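Local atomic coordinates of diaminopimelate decarboxylase (Helicobacter pylori, PDB entry 2QGH), a protein that catalyses the pyridoxal-5'-phosphate-dependent decarboxylation of meso-diaminopimelate to L-lysine, the last step of bacterial lysine biosynthesis. Residues A[210-224]-A[256-269]. Residues are numbered along the deposited sequence; the frame is centred on the assembly and turned at random.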
loop_
_atom_site.group_PDB
_atom_site.type_symbol
_atom_site.label_atom_id
_atom_site.label_comp_id
_atom_site.label_asym_id
_atom_site.label_seq_id
_atom_site.Cartn_x
_atom_site.Cartn_y
_atom_site.Cartn_z
ATOM N N LEU A 210 -13.505 -3.860 15.957
ATOM C CA LEU A 210 -14.464 -4.761 16.589
ATOM C C LEU A 210 -15.719 -4.017 17.031
ATOM O O LEU A 210 -15.634 -2.984 17.694
ATOM C CB LEU A 210 -13.824 -5.440 17.803
ATOM C CG LEU A 210 -12.491 -6.151 17.568
ATOM C CD1 LEU A 210 -12.103 -6.912 18.821
ATOM C CD2 LEU A 210 -12.611 -7.102 16.392
ATOM N N LEU A 211 -16.883 -4.544 16.661
ATOM C CA LEU A 211 -18.148 -3.919 17.031
ATOM C C LEU A 211 -18.876 -4.723 18.109
ATOM O O LEU A 211 -19.816 -4.225 18.732
ATOM C CB LEU A 211 -19.055 -3.766 15.808
ATOM C CG LEU A 211 -18.712 -2.757 14.699
ATOM C CD1 LEU A 211 -18.528 -1.362 15.274
ATOM C CD2 LEU A 211 -17.468 -3.203 13.981
ATOM N N ASP A 212 -18.449 -5.963 18.328
ATOM C CA ASP A 212 -19.079 -6.796 19.345
ATOM C C ASP A 212 -18.165 -6.921 20.570
ATOM O O ASP A 212 -17.018 -7.357 20.462
ATOM C CB ASP A 212 -19.395 -8.181 18.773
ATOM C CG ASP A 212 -20.201 -9.042 19.738
ATOM O OD1 ASP A 212 -20.413 -10.237 19.440
ATOM O OD2 ASP A 212 -20.626 -8.525 20.795
ATOM N N LEU A 213 -18.684 -6.537 21.735
ATOM C CA LEU A 213 -17.920 -6.584 22.981
ATOM C C LEU A 213 -17.792 -7.966 23.622
ATOM O O LEU A 213 -17.009 -8.141 24.545
ATOM C CB LEU A 213 -18.532 -5.613 23.999
ATOM C CG LEU A 213 -17.915 -5.574 25.401
ATOM C CD1 LEU A 213 -16.485 -5.067 25.311
ATOM C CD2 LEU A 213 -18.739 -4.676 26.308
ATOM N N GLU A 214 -18.550 -8.948 23.144
ATOM C CA GLU A 214 -18.478 -10.291 23.725
ATOM C C GLU A 214 -17.138 -10.984 23.528
ATOM O O GLU A 214 -16.580 -11.533 24.479
ATOM C CB GLU A 214 -19.596 -11.193 23.189
ATOM C CG GLU A 214 -20.976 -10.853 23.728
ATOM C CD GLU A 214 -22.011 -11.934 23.445
ATOM O OE1 GLU A 214 -23.206 -11.700 23.734
ATOM O OE2 GLU A 214 -21.639 -13.018 22.938
ATOM N N PRO A 215 -16.598 -10.975 22.297
ATOM C CA PRO A 215 -15.308 -11.639 22.084
ATOM C C PRO A 215 -14.194 -11.064 22.960
ATOM O O PRO A 215 -13.348 -11.799 23.466
ATOM C CB PRO A 215 -15.056 -11.428 20.594
ATOM C CG PRO A 215 -16.428 -11.395 20.027
ATOM C CD PRO A 215 -17.156 -10.512 21.018
ATOM N N ILE A 216 -14.205 -9.750 23.146
ATOM C CA ILE A 216 -13.197 -9.083 23.962
ATOM C C ILE A 216 -13.308 -9.567 25.408
ATOM O O ILE A 216 -12.314 -9.993 26.015
ATOM C CB ILE A 216 -13.377 -7.550 23.896
ATOM C CG1 ILE A 216 -13.280 -7.094 22.437
ATOM C CG2 ILE A 216 -12.314 -6.850 24.737
ATOM C CD1 ILE A 216 -13.662 -5.646 22.210
ATOM N N ILE A 217 -14.524 -9.520 25.947
ATOM C CA ILE A 217 -14.782 -9.963 27.312
ATOM C C ILE A 217 -14.398 -11.429 27.507
ATOM O O ILE A 217 -13.753 -11.782 28.498
ATOM C CB ILE A 217 -16.259 -9.768 27.679
ATOM C CG1 ILE A 217 -16.610 -8.288 27.570
ATOM C CG2 ILE A 217 -16.527 -10.284 29.089
ATOM C CD1 ILE A 217 -15.674 -7.390 28.366
ATOM N N GLU A 218 -14.781 -12.280 26.558
ATOM C CA GLU A 218 -14.443 -13.691 26.655
ATOM C C GLU A 218 -12.927 -13.843 26.728
ATOM O O GLU A 218 -12.412 -14.668 27.473
ATOM C CB GLU A 218 -14.981 -14.460 25.452
ATOM C CG GLU A 218 -14.699 -15.954 25.510
ATOM C CD GLU A 218 -15.154 -16.691 24.258
ATOM O OE1 GLU A 218 -14.869 -17.905 24.138
ATOM O OE2 GLU A 218 -15.798 -16.057 23.395
ATOM N N ALA A 219 -12.210 -13.030 25.960
ATOM C CA ALA A 219 -10.753 -13.088 25.959
ATOM C C ALA A 219 -10.199 -12.618 27.306
ATOM O O ALA A 219 -9.256 -13.200 27.834
ATOM C CB ALA A 219 -10.197 -12.229 24.829
ATOM N N SER A 220 -10.792 -11.569 27.861
ATOM C CA SER A 220 -10.355 -11.043 29.148
ATOM C C SER A 220 -10.491 -12.083 30.260
ATOM O O SER A 220 -9.603 -12.230 31.098
ATOM C CB SER A 220 -11.169 -9.799 29.514
ATOM O OG SER A 220 -10.973 -8.764 28.564
ATOM N N GLN A 221 -11.605 -12.802 30.267
ATOM C CA GLN A 221 -11.842 -13.818 31.283
ATOM C C GLN A 221 -10.822 -14.942 31.178
ATOM O O GLN A 221 -10.201 -15.325 32.169
ATOM C CB GLN A 221 -13.251 -14.381 31.132
ATOM C CG GLN A 221 -14.317 -13.311 31.090
ATOM C CD GLN A 221 -15.702 -13.869 30.865
ATOM O OE1 GLN A 221 -15.890 -14.796 30.074
ATOM N NE2 GLN A 221 -16.688 -13.297 31.548
ATOM N N LYS A 222 -10.648 -15.471 29.973
ATOM C CA LYS A 222 -9.703 -16.553 29.775
ATOM C C LYS A 222 -8.293 -16.155 30.168
ATOM O O LYS A 222 -7.605 -16.913 30.840
ATOM C CB LYS A 222 -9.730 -17.030 28.323
ATOM C CG LYS A 222 -10.921 -17.931 27.996
ATOM C CD LYS A 222 -12.258 -17.243 28.277
ATOM C CE LYS A 222 -13.448 -18.168 28.029
ATOM N NZ LYS A 222 -13.528 -18.655 26.621
ATOM N N VAL A 223 -7.860 -14.968 29.755
ATOM C CA VAL A 223 -6.513 -14.506 30.081
ATOM C C VAL A 223 -6.398 -14.152 31.560
ATOM O O VAL A 223 -5.327 -14.268 32.150
ATOM C CB VAL A 223 -6.108 -13.280 29.221
ATOM C CG1 VAL A 223 -4.703 -12.810 29.596
ATOM C CG2 VAL A 223 -6.156 -13.657 27.739
ATOM N N ALA A 224 -7.498 -13.716 32.164
ATOM C CA ALA A 224 -7.476 -13.388 33.583
ATOM C C ALA A 224 -7.289 -14.699 34.344
ATOM O O ALA A 224 -6.655 -14.737 35.405
ATOM C CB ALA A 224 -8.774 -12.721 34.002
ATOM N N ILE A 256 -19.018 0.115 20.412
ATOM C CA ILE A 256 -18.825 -0.408 21.758
ATOM C C ILE A 256 -18.535 0.772 22.678
ATOM O O ILE A 256 -17.529 1.463 22.507
ATOM C CB ILE A 256 -17.616 -1.365 21.821
ATOM C CG1 ILE A 256 -17.911 -2.645 21.033
ATOM C CG2 ILE A 256 -17.280 -1.684 23.272
ATOM C CD1 ILE A 256 -16.744 -3.616 20.987
ATOM N N LYS A 257 -19.417 1.010 23.645
ATOM C CA LYS A 257 -19.230 2.108 24.592
ATOM C C LYS A 257 -18.054 1.809 25.524
ATOM O O LYS A 257 -17.808 0.655 25.873
ATOM C CB LYS A 257 -20.493 2.307 25.430
ATOM C CG LYS A 257 -21.751 2.567 24.628
ATOM C CD LYS A 257 -22.941 2.809 25.541
ATOM C CE LYS A 257 -24.153 3.276 24.749
ATOM N NZ LYS A 257 -23.877 4.536 23.990
ATOM N N LEU A 258 -17.333 2.848 25.929
ATOM C CA LEU A 258 -16.192 2.674 26.820
ATOM C C LEU A 258 -16.631 2.249 28.217
ATOM O O LEU A 258 -15.931 1.491 28.888
ATOM C CB LEU A 258 -15.382 3.971 26.912
ATOM C CG LEU A 258 -13.932 3.929 26.419
ATOM C CD1 LEU A 258 -13.150 2.919 27.226
ATOM C CD2 LEU A 258 -13.888 3.560 24.949
ATOM N N TYR A 259 -17.785 2.742 28.654
ATOM C CA TYR A 259 -18.306 2.401 29.976
ATOM C C TYR A 259 -18.557 0.900 30.085
ATOM O O TYR A 259 -18.245 0.282 31.100
ATOM C CB TYR A 259 -19.599 3.184 30.261
ATOM C CG TYR A 259 -20.317 2.771 31.533
ATOM C CD1 TYR A 259 -21.228 1.713 31.531
ATOM C CD2 TYR A 259 -20.067 3.419 32.744
ATOM C CE1 TYR A 259 -21.872 1.310 32.703
ATOM C CE2 TYR A 259 -20.703 3.025 33.920
ATOM C CZ TYR A 259 -21.605 1.968 33.892
ATOM O OH TYR A 259 -22.229 1.559 35.047
ATOM N N ASP A 260 -19.117 0.319 29.032
ATOM C CA ASP A 260 -19.398 -1.108 29.007
ATOM C C ASP A 260 -18.097 -1.895 28.851
ATOM O O ASP A 260 -17.922 -2.952 29.460
ATOM C CB ASP A 260 -20.359 -1.418 27.855
ATOM C CG ASP A 260 -21.677 -0.667 27.983
ATOM O OD1 ASP A 260 -22.375 -0.478 26.962
ATOM O OD2 ASP A 260 -22.022 -0.266 29.117
ATOM N N TYR A 261 -17.187 -1.369 28.033
ATOM C CA TYR A 261 -15.887 -1.995 27.785
ATOM C C TYR A 261 -15.121 -2.133 29.098
ATOM O O TYR A 261 -14.660 -3.225 29.462
ATOM C CB TYR A 261 -15.085 -1.128 26.814
ATOM C CG TYR A 261 -13.665 -1.582 26.500
ATOM C CD1 TYR A 261 -13.421 -2.740 25.758
ATOM C CD2 TYR A 261 -12.571 -0.780 26.845
ATOM C CE1 TYR A 261 -12.123 -3.078 25.353
ATOM C CE2 TYR A 261 -11.277 -1.105 26.447
ATOM C CZ TYR A 261 -11.057 -2.252 25.694
ATOM O OH TYR A 261 -9.778 -2.528 25.243
ATOM N N ALA A 262 -14.990 -1.010 29.798
ATOM C CA ALA A 262 -14.278 -0.965 31.066
ATOM C C ALA A 262 -14.979 -1.832 32.109
ATOM O O ALA A 262 -14.329 -2.599 32.823
ATOM C CB ALA A 262 -14.177 0.479 31.559
ATOM N N GLN A 263 -16.304 -1.715 32.190
ATOM C CA GLN A 263 -17.060 -2.504 33.156
ATOM C C GLN A 263 -16.782 -3.985 32.917
ATOM O O GLN A 263 -16.517 -4.738 33.856
ATOM C CB GLN A 263 -18.570 -2.220 33.041
ATOM C CG GLN A 263 -19.327 -2.454 34.357
ATOM C CD GLN A 263 -20.821 -2.184 34.259
ATOM O OE1 GLN A 263 -21.571 -2.997 33.725
ATOM N NE2 GLN A 263 -21.256 -1.032 34.770
ATOM N N GLY A 264 -16.822 -4.391 31.652
ATOM C CA GLY A 264 -16.580 -5.781 31.316
ATOM C C GLY A 264 -15.215 -6.280 31.755
ATOM O O GLY A 264 -15.099 -7.349 32.362
ATOM N N ILE A 265 -14.178 -5.502 31.454
ATOM C CA ILE A 265 -12.816 -5.880 31.799
ATOM C C ILE A 265 -12.581 -5.875 33.307
ATOM O O ILE A 265 -11.816 -6.687 33.820
ATOM C CB ILE A 265 -11.796 -4.960 31.082
ATOM C CG1 ILE A 265 -11.871 -5.210 29.568
ATOM C CG2 ILE A 265 -10.385 -5.231 31.585
ATOM C CD1 ILE A 265 -11.095 -4.219 28.718
ATOM N N LEU A 266 -13.239 -4.968 34.019
ATOM C CA LEU A 266 -13.079 -4.922 35.464
ATOM C C LEU A 266 -13.683 -6.176 36.083
ATOM O O LEU A 266 -13.110 -6.746 37.007
ATOM C CB LEU A 266 -13.748 -3.683 36.054
ATOM C CG LEU A 266 -13.076 -2.349 35.743
ATOM C CD1 LEU A 266 -13.876 -1.221 36.368
ATOM C CD2 LEU A 266 -11.655 -2.359 36.274
ATOM N N ASN A 267 -14.833 -6.612 35.579
ATOM C CA ASN A 267 -15.462 -7.806 36.125
ATOM C C ASN A 267 -14.645 -9.040 35.770
ATOM O O ASN A 267 -14.558 -9.979 36.556
ATOM C CB ASN A 267 -16.901 -7.968 35.609
ATOM C CG ASN A 267 -17.829 -6.861 36.095
ATOM O OD1 ASN A 267 -17.769 -6.438 37.253
ATOM N ND2 ASN A 267 -18.706 -6.399 35.212
ATOM N N ALA A 268 -14.032 -9.032 34.593
ATOM C CA ALA A 268 -13.225 -10.165 34.165
ATOM C C ALA A 268 -11.957 -10.280 35.006
ATOM O O ALA A 268 -11.376 -11.356 35.111
ATOM C CB ALA A 268 -12.859 -10.021 32.691
ATOM N N LEU A 269 -11.539 -9.167 35.604
ATOM C CA LEU A 269 -10.332 -9.122 36.430
ATOM C C LEU A 269 -10.556 -9.318 37.927
ATOM O O LEU A 269 -9.719 -8.897 38.739
ATOM C CB LEU A 269 -9.611 -7.783 36.232
ATOM C CG LEU A 269 -8.877 -7.587 34.913
ATOM C CD1 LEU A 269 -8.272 -6.191 34.867
ATOM C CD2 LEU A 269 -7.800 -8.651 34.773
HETATM O O HOH W 1 -16.805 -0.572 18.280
#
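Ile-256 lays its side chain over the turn that leads into helix 213-232, its CD1 3.6 Å from Leu-213 N and meeting Ile-216 CD1 tip to tip. Leu-213 divides its branches: with CG anti to the backbone N (chi1 177°), Leu-213 CD1 comes in the ring plane to the edge of Tyr-261, 3.9 Å from Tyr-261 CD1, while CD2 rests on Asp-260 O. Ile-216 CG2 approaches the same ring obliquely, and Ile-265 CD1, from the ring's own helix, sits over one face, offset toward the rim. Ile-217 CD1 lies 3.5 Å from Gly-264 CA, where the bare backbone admits the methyl. Beyond it Ala-268 CB packs against Ser-220 CB at 3.6 Å and against Gln-221 CG. The Ser-220 hydroxyl turns back to its own helix, donating to Ile-216 O, which also accepts from Ser-220 N. The axes of 213-224 and 258-268, 22° apart in direction and 8.8 Å at closest approach, belong to helices following the sixth and seventh strands of the TIM-type barrel. Just before both helices begin, a water donates to Leu-210 O and accepts from Ile-256 N. Lacking direct hydrogen bonds, the pair probably owes its alignment to methyls fitting backbone and ring.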